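Local coordinates for protein beta-glucuronidase (uncultured Clostridium sp., PDB 6U7J) that probably hydrolyses beta-glucuronides, releasing glucuronic acid, as a gut microbial glycoside hydrolase family 2 enzyme able to reactivate estrogens, at residues P501-E506 with F544-H549. Sequence-based numbering, arbitrary orientation.
Sequences PVIVTE and FVIGEH
Four backbone hydrogen bonds tie 501-506 to 544-549, whose strands run parallel, 12° apart. V502 is gripped from both ends: its N gives to F544 O at 3.0 Å, while its O takes I546 N at 2.7 Å, both donors lying in the carbonyl plane. Further along, V504 N reaches G547 O at 3.2 Å from above that carbonyl's plane, whereas H549 N meets V504 O at 2.8 Å almost along the C=O axis. V502 pairs with V545 but V504 with E548, so the second strand carries one extra residue, a beta bulge around I546.

I546 holds CG1 in the crowded position between backbone N and carbonyl carbon (chi1 52°), which brings that branch over to the other strand. There CG1 touches P501 CB at 3.7 Å, and it also meets I503 CG1 at 3.7 Å, the two isoleucines crossing obliquely. I503 CG2, anti to its own N, rests against the carbonyl of G547, which has no side chain there. These are the last two strands of the TIM barrel, joined right-handedly through helix 525-540; 545-551 then closes the barrel against 297-305.

On the V502 and V504 side, L491 of helix 480-498 and M539 of helix 525-540 pack over the sheet. F544 also takes the crowded chi1 (54°), running alongside V502 so that V502 CG2 abuts the ring edge, 3.8 Å from F544 CD1; H495 stacks on the ring. At the C-terminal end, a water donates to T505 O at 2.8 Å and sits in the plane of the H549 ring beside ND1, while NE2 bonds S336. E506, in a salt bridge with R338 and hydrogen-bonded to Y470, ends the seventh strand, a place consistent with that of the nucleophile in family 2 hydrolases.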
loop_
_atom_site.group_PDB
_atom_site.type_symbol
_atom_site.label_atom_id
_atom_site.label_comp_id
_atom_site.label_asym_id
_atom_site.label_seq_id
_atom_site.Cartn_x
_atom_site.Cartn_y
_atom_site.Cartn_z
ATOM N N PRO B 501 9.716 39.116 -14.659
ATOM C CA PRO B 501 8.952 38.293 -13.713
ATOM C C PRO B 501 9.352 36.828 -13.823
ATOM O O PRO B 501 9.793 36.359 -14.881
ATOM C CB PRO B 501 7.494 38.505 -14.137
ATOM C CG PRO B 501 7.490 39.686 -15.044
ATOM C CD PRO B 501 8.852 39.758 -15.663
ATOM N N VAL B 502 9.194 36.112 -12.708
ATOM C CA VAL B 502 9.636 34.726 -12.565
ATOM C C VAL B 502 8.444 33.845 -12.202
ATOM O O VAL B 502 7.633 34.201 -11.336
ATOM C CB VAL B 502 10.743 34.585 -11.503
ATOM C CG1 VAL B 502 11.156 33.126 -11.364
ATOM C CG2 VAL B 502 11.945 35.441 -11.865
ATOM N N ILE B 503 8.340 32.707 -12.882
ATOM C CA ILE B 503 7.462 31.609 -12.504
ATOM C C ILE B 503 8.346 30.435 -12.103
ATOM O O ILE B 503 9.324 30.123 -12.795
ATOM C CB ILE B 503 6.527 31.209 -13.658
ATOM C CG1 ILE B 503 5.663 32.384 -14.106
ATOM C CG2 ILE B 503 5.636 30.037 -13.262
ATOM C CD1 ILE B 503 4.869 32.060 -15.341
ATOM N N VAL B 504 8.028 29.803 -10.977
ATOM C CA VAL B 504 8.642 28.524 -10.626
ATOM C C VAL B 504 7.773 27.465 -11.294
ATOM O O VAL B 504 6.683 27.133 -10.815
ATOM C CB VAL B 504 8.753 28.315 -9.113
ATOM C CG1 VAL B 504 9.428 26.956 -8.821
ATOM C CG2 VAL B 504 9.561 29.448 -8.455
ATOM N N THR B 505 8.226 26.982 -12.446
ATOM C CA THR B 505 7.381 26.124 -13.268
ATOM C C THR B 505 7.367 24.677 -12.787
ATOM O O THR B 505 6.498 23.911 -13.224
ATOM C CB THR B 505 7.824 26.195 -14.739
ATOM O OG1 THR B 505 9.254 26.284 -14.818
ATOM C CG2 THR B 505 7.197 27.417 -15.454
ATOM N N GLU B 506 8.278 24.298 -11.891
ATOM C CA GLU B 506 8.355 22.943 -11.355
ATOM C C GLU B 506 9.023 22.995 -9.988
ATOM O O GLU B 506 10.038 23.680 -9.814
ATOM C CB GLU B 506 9.157 21.990 -12.270
ATOM C CG GLU B 506 8.492 21.613 -13.600
ATOM C CD GLU B 506 9.283 20.573 -14.392
ATOM O OE1 GLU B 506 10.080 19.837 -13.779
ATOM O OE2 GLU B 506 9.120 20.492 -15.637
ATOM N N PHE B 544 8.570 39.698 -7.280
ATOM C CA PHE B 544 8.668 39.542 -8.726
ATOM C C PHE B 544 8.202 38.172 -9.209
ATOM O O PHE B 544 8.291 37.881 -10.410
ATOM C CB PHE B 544 10.114 39.789 -9.164
ATOM C CG PHE B 544 11.103 38.942 -8.432
ATOM C CD1 PHE B 544 11.392 37.661 -8.876
ATOM C CD2 PHE B 544 11.721 39.408 -7.283
ATOM C CE1 PHE B 544 12.294 36.860 -8.197
ATOM C CE2 PHE B 544 12.630 38.606 -6.597
ATOM C CZ PHE B 544 12.919 37.330 -7.063
ATOM N N VAL B 545 7.709 37.324 -8.316
ATOM C CA VAL B 545 7.279 35.982 -8.686
ATOM C C VAL B 545 5.814 36.047 -9.104
ATOM O O VAL B 545 4.963 36.496 -8.336
ATOM C CB VAL B 545 7.511 35.003 -7.523
ATOM C CG1 VAL B 545 6.687 33.740 -7.702
ATOM C CG2 VAL B 545 8.992 34.661 -7.429
ATOM N N ILE B 546 5.507 35.626 -10.332
ATOM C CA ILE B 546 4.140 35.757 -10.831
ATOM C C ILE B 546 3.434 34.410 -10.947
ATOM O O ILE B 546 2.318 34.344 -11.477
ATOM C CB ILE B 546 4.091 36.519 -12.173
ATOM C CG1 ILE B 546 5.066 35.907 -13.171
ATOM C CG2 ILE B 546 4.412 37.986 -11.958
ATOM C CD1 ILE B 546 4.670 36.125 -14.637
ATOM N N GLY B 547 4.033 33.336 -10.465
ATOM C CA GLY B 547 3.318 32.075 -10.475
ATOM C C GLY B 547 4.116 30.952 -9.853
ATOM O O GLY B 547 5.347 31.019 -9.722
ATOM N N GLU B 548 3.380 29.901 -9.486
ATOM C CA GLU B 548 3.962 28.689 -8.928
ATOM C C GLU B 548 3.252 27.492 -9.541
ATOM O O GLU B 548 2.021 27.387 -9.486
ATOM C CB GLU B 548 3.849 28.667 -7.388
ATOM C CG GLU B 548 2.421 28.581 -6.843
ATOM C CD GLU B 548 2.320 29.004 -5.373
ATOM O OE1 GLU B 548 2.860 30.083 -5.029
ATOM O OE2 GLU B 548 1.705 28.261 -4.568
ATOM N N HIS B 549 4.020 26.593 -10.136
ATOM C CA HIS B 549 3.460 25.378 -10.712
ATOM C C HIS B 549 4.158 24.217 -10.032
ATOM O O HIS B 549 5.372 24.037 -10.192
ATOM C CB HIS B 549 3.627 25.332 -12.234
ATOM C CG HIS B 549 2.484 25.954 -12.985
ATOM N ND1 HIS B 549 2.292 25.765 -14.336
ATOM C CD2 HIS B 549 1.480 26.766 -12.572
ATOM C CE1 HIS B 549 1.211 26.422 -14.723
ATOM N NE2 HIS B 549 0.699 27.039 -13.671
HETATM O O HOH W 1 4.561 24.436 -15.167
#